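Pectinesterase 1 (Solanum lycopersicum, PDB 1XG2) hydrolyses the methyl esters of pectin to free galacturonate carboxylates and methanol, and may prepare fruit cell walls for softening during ripening. Local coordinates at residues I1-V6 / R32-V37; N54-G59 / I93-C98. One frame throughout, in Å; residues are numbered along the deposited sequence.

Contact 1: residues I1-V6 / R32-V37; sequences IIANAV and RYVIYV
Ala5 and Val6 run parallel to Ile35 and Tyr36 in beta register, while residues 1-4 approach as an irregular lead-in. Strand 5-7, helix 18-24 and strand 33-37 form a beta-alpha-beta unit at the N-terminal edge of a parallel beta-helix. Val34 O takes two donors in its carbonyl plane, Asn4 N at 2.9 Å and Ala5 N at 3.2 Å. The first bond is clearly bent (134° at the hydrogen), consistent with a chain still turning at Asn4, which lies before the strand. Ala5 then turns acceptor: its O receives Tyr36 N at 2.9 Å, almost along the C=O axis and straighter at the hydrogen (161°).

Ala5 and Ile35 share one face, where Ile35 also meets Leu18, Ala21 and Val22 of the helix. Val6 and Tyr36 share the other; there Val6 CG1 lies 4.2 Å from Tyr36 CD2, and the hydroxyl of Tyr36 reaches past them to a hydrogen bond with Asp60. Ala3 CB rests against the root of that side chain, 3.6 Å from Tyr36 CB. Tyr33, its CG anti to the backbone N (chi1 -177°), spreads its ring beneath Asn4 in a CH-pi contact: Asn4 CB stands over the face, 3.4 Å from Tyr33 CE1 near the rim.

Contact 2: residues N54-G59 / I93-C98; sequences NLMIVG and ILQDIC
Four backbone hydrogen bonds join strands 55-59 and 93-95, whose axes approach to 4.8 Å and run within 5° of parallel. Ile93 is gripped at both its polar backbone atoms: its N gives to Leu55 O and its O receives Ile57 N, both at 2.9 Å. Gln95 is held in the same way between Ile57 O and Gly59 N, so the ladder runs on to Gly59.

The tightly packed, fully buried side carries Ile57 and Leu94, lying side by side and pointing the same way. Leu94 CG is anti to the backbone N (chi1 -173°), and its CD1 leans toward the neighbouring strand, 3.9 Å from Ile57 CB. Ile97, two residues beyond Gln95 and likewise buried, adds its CD1 to Ile57 CG2 at 4.2 Å. Leu18 and Val22 of helix 18-24 also pack on Ile57, extending this buried apolar layer.

The other face passes from buried Met56 and Ile93 to a more solvent-accessible end at Val58, Gln95 and Asp96. The fully extended Met56 chain crosses Ile93 obliquely, CG beside CG2, and sets its CE 3.5 Å from Gln95 NE2 at the amide tip. Val58 and Gln95, both partly exposed, lie alongside one another. Next to them the carboxylate of Asp96, also partly exposed, forms a salt bridge with Arg124.

After Gln95, Asp96 adopts a left-handed backbone conformation and turns the chain into strand 98-101. Its carbonyl O comes 3.1 Å from Gly59 CA, an approach possible because Gly59 has no side chain there. Stacked aliphatic residues inside, mixed residues outside and a sharp corner between sheets are the hallmarks of the pectinesterase parallel beta-helix.

How the contacts relate
From the N terminus the chain first runs through strand 5-7 and helix 18-24 before strand 33-37 returns beside strand 5-7, so contact 1 closes a loop containing the helix. Strands 40-43 and 46-48 then carry it round to 55-59, and contact 2 closes the following coil, which passes through strands 65-69 and 85-87. The two loops follow in series, neither nesting nor crossing. They meet because strands 33-37 and 55-59 are neighbours, with probable hydrogen bonds from Ile35 N to Met56 O and from Val37 N to Val58 O. Together with that junction they place strands 5-7, 33-37, 55-59 and 93-95 side by side in one parallel sheet at one end of the beta-helix.

Contact 1: residues I1-V6 / R32-V37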
ATOM      1  N   ILE A   1      -0.389  -0.020  30.500  1.00 33.56           N
ATOM      2  CA  ILE A   1       0.752   0.737  29.872  1.00 33.64           C
ATOM      3  C   ILE A   1       0.492   2.262  29.841  1.00 33.36           C
ATOM      4  O   ILE A   1      -0.603   2.711  29.487  1.00 33.90           O
ATOM      5  CB  ILE A   1       1.063   0.215  28.419  1.00 33.50           C
ATOM      6  CG1 ILE A   1       1.099  -1.327  28.373  1.00 33.67           C
ATOM      7  CG2 ILE A   1       2.410   0.808  27.920  1.00 34.26           C
ATOM      8  CD1 ILE A   1       2.296  -1.961  29.149  1.00 32.84           C
ATOM      9  N   ILE A   2       1.508   3.045  30.206  1.00 32.56           N
ATOM     10  CA  ILE A   2       1.432   4.511  30.168  1.00 31.80           C
ATOM     11  C   ILE A   2       2.249   5.005  28.970  1.00 30.58           C
ATOM     12  O   ILE A   2       3.225   4.350  28.584  1.00 31.14           O
ATOM     13  CB  ILE A   2       1.973   5.107  31.511  1.00 32.05           C
ATOM     14  CG1 ILE A   2       1.131   4.605  32.702  1.00 32.33           C
ATOM     15  CG2 ILE A   2       2.030   6.647  31.469  1.00 32.87           C
ATOM     16  CD1 ILE A   2      -0.376   4.754  32.528  1.00 32.96           C
ATOM     17  N   ALA A   3       1.851   6.143  28.386  1.00 28.50           N
ATOM     18  CA  ALA A   3       2.550   6.702  27.220  1.00 27.16           C
ATOM     19  C   ALA A   3       3.967   7.152  27.555  1.00 25.77           C
ATOM     20  O   ALA A   3       4.228   7.611  28.668  1.00 25.25           O
ATOM     21  CB  ALA A   3       1.765   7.875  26.637  1.00 27.25           C
ATOM     22  N   ASN A   4       4.871   7.016  26.581  1.00 23.96           N
ATOM     23  CA  ASN A   4       6.249   7.492  26.692  1.00 23.11           C
ATOM     24  C   ASN A   4       6.419   8.973  26.329  1.00 22.78           C
ATOM     25  O   ASN A   4       7.380   9.613  26.754  1.00 22.56           O
ATOM     26  CB  ASN A   4       7.186   6.656  25.810  1.00 22.79           C
ATOM     27  CG  ASN A   4       7.183   5.182  26.190  1.00 22.80           C
ATOM     28  OD1 ASN A   4       7.879   4.760  27.124  1.00 23.44           O
ATOM     29  ND2 ASN A   4       6.398   4.399  25.482  1.00 17.14           N
ATOM     30  N   ALA A   5       5.510   9.510  25.529  1.00 22.06           N
ATOM     31  CA  ALA A   5       5.538  10.925  25.172  1.00 21.93           C
ATOM     32  C   ALA A   5       4.130  11.395  24.922  1.00 21.73           C
ATOM     33  O   ALA A   5       3.353  10.684  24.292  1.00 21.74           O
ATOM     34  CB  ALA A   5       6.378  11.147  23.929  1.00 22.15           C
ATOM     35  N   VAL A   6       3.805  12.598  25.388  1.00 21.10           N
ATOM     36  CA  VAL A   6       2.455  13.126  25.270  1.00 21.24           C
ATOM     37  C   VAL A   6       2.484  14.385  24.411  1.00 21.10           C
ATOM     38  O   VAL A   6       3.341  15.245  24.591  1.00 20.53           O
ATOM     39  CB  VAL A   6       1.843  13.429  26.659  1.00 21.24           C
ATOM     40  CG1 VAL A   6       0.476  14.115  26.526  1.00 20.98           C
ATOM     41  CG2 VAL A   6       1.724  12.129  27.476  1.00 21.17           C
ATOM     42  N   ARG A  32       7.869  -1.470  21.747  1.00 19.94           N
ATOM     43  CA  ARG A  32       6.854  -0.505  21.371  1.00 19.87           C
ATOM     44  C   ARG A  32       7.010   0.768  22.167  1.00 19.46           C
ATOM     45  O   ARG A  32       7.052   0.743  23.389  1.00 19.51           O
ATOM     46  CB  ARG A  32       5.479  -1.101  21.623  1.00 20.24           C
ATOM     47  CG  ARG A  32       4.338  -0.279  21.057  0.50 20.98           C
ATOM     48  CD  ARG A  32       3.058  -0.389  21.868  0.50 23.15           C
ATOM     49  NE  ARG A  32       2.025  -1.173  21.195  0.50 23.60           N
ATOM     50  CZ  ARG A  32       0.918  -1.625  21.777  0.50 24.28           C
ATOM     51  NH1 ARG A  32       0.684  -1.424  23.071  0.50 24.12           N
ATOM     52  NH2 ARG A  32       0.032  -2.287  21.055  0.50 23.91           N
ATOM     53  N   TYR A  33       7.086   1.882  21.453  1.00 18.85           N
ATOM     54  CA  TYR A  33       7.197   3.208  22.039  1.00 18.36           C
ATOM     55  C   TYR A  33       5.906   3.966  21.715  1.00 17.44           C
ATOM     56  O   TYR A  33       5.517   4.024  20.567  1.00 16.17           O
ATOM     57  CB  TYR A  33       8.386   3.934  21.421  1.00 18.70           C
ATOM     58  CG  TYR A  33       8.657   5.308  22.002  1.00 20.40           C
ATOM     59  CD1 TYR A  33       9.543   5.483  23.067  1.00 22.71           C
ATOM     60  CD2 TYR A  33       8.060   6.436  21.460  1.00 22.32           C
ATOM     61  CE1 TYR A  33       9.796   6.750  23.590  1.00 22.16           C
ATOM     62  CE2 TYR A  33       8.300   7.692  21.969  1.00 21.99           C
ATOM     63  CZ  TYR A  33       9.177   7.852  23.029  1.00 24.14           C
ATOM     64  OH  TYR A  33       9.413   9.131  23.509  1.00 23.59           O
ATOM     65  N   VAL A  34       5.274   4.559  22.726  1.00 16.44           N
ATOM     66  CA  VAL A  34       3.930   5.108  22.594  1.00 16.32           C
ATOM     67  C   VAL A  34       3.906   6.630  22.710  1.00 16.14           C
ATOM     68  O   VAL A  34       4.346   7.196  23.729  1.00 16.61           O
ATOM     69  CB  VAL A  34       2.994   4.519  23.660  1.00 16.26           C
ATOM     70  CG1 VAL A  34       1.545   5.026  23.457  1.00 16.63           C
ATOM     71  CG2 VAL A  34       3.022   3.009  23.632  1.00 16.65           C
ATOM     72  N   ILE A  35       3.403   7.285  21.664  1.00 16.07           N
ATOM     73  CA  ILE A  35       3.092   8.723  21.668  1.00 15.93           C
ATOM     74  C   ILE A  35       1.582   8.889  21.794  1.00 15.98           C
ATOM     75  O   ILE A  35       0.849   8.421  20.934  1.00 15.91           O
ATOM     76  CB  ILE A  35       3.572   9.378  20.351  1.00 15.87           C
ATOM     77  CG1 ILE A  35       5.090   9.248  20.201  1.00 16.24           C
ATOM     78  CG2 ILE A  35       3.169  10.851  20.298  1.00 16.13           C
ATOM     79  CD1 ILE A  35       5.621   9.650  18.830  1.00 16.09           C
ATOM     80  N   TYR A  36       1.124   9.556  22.853  1.00 16.34           N
ATOM     81  CA  TYR A  36      -0.292   9.833  23.089  1.00 16.44           C
ATOM     82  C   TYR A  36      -0.570  11.272  22.674  1.00 16.09           C
ATOM     83  O   TYR A  36       0.109  12.174  23.120  1.00 17.03           O
ATOM     84  CB  TYR A  36      -0.648   9.587  24.570  1.00 17.04           C
ATOM     85  CG  TYR A  36      -2.009  10.100  25.036  1.00 19.36           C
ATOM     86  CD1 TYR A  36      -3.157   9.887  24.293  1.00 22.43           C
ATOM     87  CD2 TYR A  36      -2.141  10.782  26.250  1.00 23.68           C
ATOM     88  CE1 TYR A  36      -4.406  10.339  24.731  1.00 23.59           C
ATOM     89  CE2 TYR A  36      -3.390  11.244  26.698  1.00 24.74           C
ATOM     90  CZ  TYR A  36      -4.514  11.023  25.922  1.00 25.53           C
ATOM     91  OH  TYR A  36      -5.756  11.473  26.342  1.00 29.57           O
ATOM     92  N   VAL A  37      -1.555  11.474  21.813  1.00 15.51           N
ATOM     93  CA  VAL A  37      -1.925  12.788  21.324  1.00 15.72           C
ATOM     94  C   VAL A  37      -3.279  13.152  21.910  1.00 16.48           C
ATOM     95  O   VAL A  37      -4.305  12.560  21.551  1.00 16.79           O
ATOM     96  CB  VAL A  37      -2.013  12.810  19.776  1.00 15.48           C
ATOM     97  CG1 VAL A  37      -2.223  14.222  19.280  1.00 15.39           C
ATOM     98  CG2 VAL A  37      -0.769  12.186  19.151  1.00 15.49           C
TER

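Contact 2: residues N54-G59 / I93-C98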
ATOM      1  N   ASN A  54       8.510   0.487  15.458  1.00 17.95           N
ATOM      2  CA  ASN A  54       7.712   0.076  16.605  1.00 18.16           C
ATOM      3  C   ASN A  54       7.097   1.265  17.343  1.00 17.95           C
ATOM      4  O   ASN A  54       6.981   1.253  18.576  1.00 18.10           O
ATOM      5  CB  ASN A  54       8.564  -0.789  17.551  1.00 18.19           C
ATOM      6  CG  ASN A  54       8.967  -2.102  16.925  1.00 18.90           C
ATOM      7  OD1 ASN A  54       8.128  -2.824  16.387  1.00 17.94           O
ATOM      8  ND2 ASN A  54      10.260  -2.417  16.979  1.00 18.28           N
ATOM      9  N   LEU A  55       6.712   2.282  16.576  1.00 16.57           N
ATOM     10  CA  LEU A  55       6.100   3.484  17.113  1.00 16.86           C
ATOM     11  C   LEU A  55       4.593   3.302  17.122  1.00 15.86           C
ATOM     12  O   LEU A  55       4.022   2.923  16.103  1.00 14.99           O
ATOM     13  CB  LEU A  55       6.428   4.694  16.234  1.00 16.94           C
ATOM     14  CG  LEU A  55       7.147   5.893  16.836  1.00 21.81           C
ATOM     15  CD1 LEU A  55       7.054   7.079  15.875  1.00 22.92           C
ATOM     16  CD2 LEU A  55       6.589   6.276  18.203  1.00 23.05           C
ATOM     17  N   MET A  56       3.967   3.604  18.255  1.00 15.02           N
ATOM     18  CA  MET A  56       2.520   3.659  18.374  1.00 14.90           C
ATOM     19  C   MET A  56       2.094   5.115  18.565  1.00 14.93           C
ATOM     20  O   MET A  56       2.568   5.793  19.474  1.00 15.65           O
ATOM     21  CB  MET A  56       2.053   2.826  19.562  1.00 14.82           C
ATOM     22  CG  MET A  56       0.544   2.867  19.802  1.00 15.33           C
ATOM     23  SD  MET A  56       0.075   1.656  21.028  1.00 19.70           S
ATOM     24  CE  MET A  56      -1.668   1.666  20.895  1.00 18.20           C
ATOM     25  N   ILE A  57       1.239   5.607  17.675  1.00 14.89           N
ATOM     26  CA  ILE A  57       0.662   6.936  17.808  1.00 14.29           C
ATOM     27  C   ILE A  57      -0.791   6.708  18.168  1.00 13.85           C
ATOM     28  O   ILE A  57      -1.531   6.103  17.413  1.00 12.49           O
ATOM     29  CB  ILE A  57       0.810   7.745  16.511  1.00 14.66           C
ATOM     30  CG1 ILE A  57       2.294   8.009  16.232  1.00 14.81           C
ATOM     31  CG2 ILE A  57       0.044   9.068  16.601  1.00 14.74           C
ATOM     32  CD1 ILE A  57       2.578   8.822  14.981  1.00 15.16           C
ATOM     33  N   VAL A  58      -1.186   7.172  19.346  1.00 13.32           N
ATOM     34  CA  VAL A  58      -2.531   6.928  19.840  1.00 13.25           C
ATOM     35  C   VAL A  58      -3.139   8.246  20.288  1.00 13.25           C
ATOM     36  O   VAL A  58      -2.496   9.004  21.003  1.00 13.10           O
ATOM     37  CB  VAL A  58      -2.527   5.852  20.979  1.00 13.20           C
ATOM     38  CG1 VAL A  58      -1.659   6.256  22.142  1.00 14.11           C
ATOM     39  CG2 VAL A  58      -3.929   5.535  21.445  1.00 13.82           C
ATOM     40  N   GLY A  59      -4.358   8.523  19.843  1.00 13.88           N
ATOM     41  CA  GLY A  59      -5.080   9.710  20.243  1.00 14.82           C
ATOM     42  C   GLY A  59      -6.094   9.442  21.343  1.00 15.75           C
ATOM     43  O   GLY A  59      -6.110   8.371  21.965  1.00 16.18           O
ATOM     44  N   ILE A  93       1.941   1.399  14.676  1.00 11.58           N
ATOM     45  CA  ILE A  93       0.569   1.224  15.132  1.00 12.17           C
ATOM     46  C   ILE A  93      -0.045   2.607  15.234  1.00 12.09           C
ATOM     47  O   ILE A  93       0.551   3.507  15.829  1.00 12.26           O
ATOM     48  CB  ILE A  93       0.520   0.580  16.523  1.00 13.10           C
ATOM     49  CG1 ILE A  93       1.176  -0.794  16.482  1.00 15.20           C
ATOM     50  CG2 ILE A  93      -0.943   0.527  17.050  1.00 12.24           C
ATOM     51  CD1 ILE A  93       1.376  -1.376  17.825  1.00 18.57           C
ATOM     52  N   LEU A  94      -1.219   2.766  14.637  1.00 11.60           N
ATOM     53  CA  LEU A  94      -1.981   3.997  14.702  1.00 10.97           C
ATOM     54  C   LEU A  94      -3.331   3.639  15.314  1.00 11.26           C
ATOM     55  O   LEU A  94      -3.981   2.657  14.910  1.00 10.67           O
ATOM     56  CB  LEU A  94      -2.152   4.576  13.299  1.00 11.15           C
ATOM     57  CG  LEU A  94      -2.795   5.960  13.205  1.00 10.95           C
ATOM     58  CD1 LEU A  94      -1.844   6.996  13.738  1.00 12.01           C
ATOM     59  CD2 LEU A  94      -3.200   6.273  11.770  1.00 12.45           C
ATOM     60  N   GLN A  95      -3.765   4.436  16.281  1.00 11.65           N
ATOM     61  CA  GLN A  95      -4.950   4.085  17.059  1.00 11.38           C
ATOM     62  C   GLN A  95      -5.671   5.287  17.643  1.00 11.64           C
ATOM     63  O   GLN A  95      -5.039   6.274  18.029  1.00 11.47           O
ATOM     64  CB  GLN A  95      -4.564   3.123  18.190  1.00 11.90           C
ATOM     65  CG  GLN A  95      -5.740   2.509  18.947  1.00 11.85           C
ATOM     66  CD  GLN A  95      -5.267   1.627  20.067  1.00 15.56           C
ATOM     67  OE1 GLN A  95      -5.300   2.027  21.246  1.00 20.24           O
ATOM     68  NE2 GLN A  95      -4.782   0.443  19.716  1.00 11.71           N
ATOM     69  N   ASP A  96      -7.000   5.168  17.701  1.00 11.87           N
ATOM     70  CA  ASP A  96      -7.895   6.137  18.351  1.00 11.83           C
ATOM     71  C   ASP A  96      -7.665   7.562  17.891  1.00 11.45           C
ATOM     72  O   ASP A  96      -7.516   8.469  18.701  1.00 11.43           O
ATOM     73  CB  ASP A  96      -7.765   6.048  19.878  1.00 11.93           C
ATOM     74  CG  ASP A  96      -8.284   4.753  20.425  1.00 12.54           C
ATOM     75  OD1 ASP A  96      -9.358   4.296  19.968  1.00 13.31           O
ATOM     76  OD2 ASP A  96      -7.668   4.117  21.304  1.00 13.12           O
ATOM     77  N   ILE A  97      -7.620   7.746  16.581  1.00 11.42           N
ATOM     78  CA  ILE A  97      -7.209   9.028  16.014  1.00 10.91           C
ATOM     79  C   ILE A  97      -7.819   9.163  14.626  1.00 10.42           C
ATOM     80  O   ILE A  97      -8.138   8.174  13.984  1.00  9.43           O
ATOM     81  CB  ILE A  97      -5.661   9.130  15.989  1.00 10.99           C
ATOM     82  CG1 ILE A  97      -5.205  10.579  15.757  1.00 10.97           C
ATOM     83  CG2 ILE A  97      -5.062   8.196  14.929  1.00 11.95           C
ATOM     84  CD1 ILE A  97      -3.752  10.797  16.042  1.00 12.13           C
ATOM     85  N   CYS A  98      -7.995  10.397  14.183  1.00 10.77           N
ATOM     86  CA  CYS A  98      -8.469  10.689  12.827  1.00 10.53           C
ATOM     87  C   CYS A  98      -7.308  11.264  12.020  1.00 10.31           C
ATOM     88  O   CYS A  98      -6.585  12.103  12.517  1.00 10.90           O
ATOM     89  CB  CYS A  98      -9.614  11.717  12.866  1.00 10.89           C
ATOM     90  SG  CYS A  98     -10.090  12.305  11.215  1.00 13.51           S
TER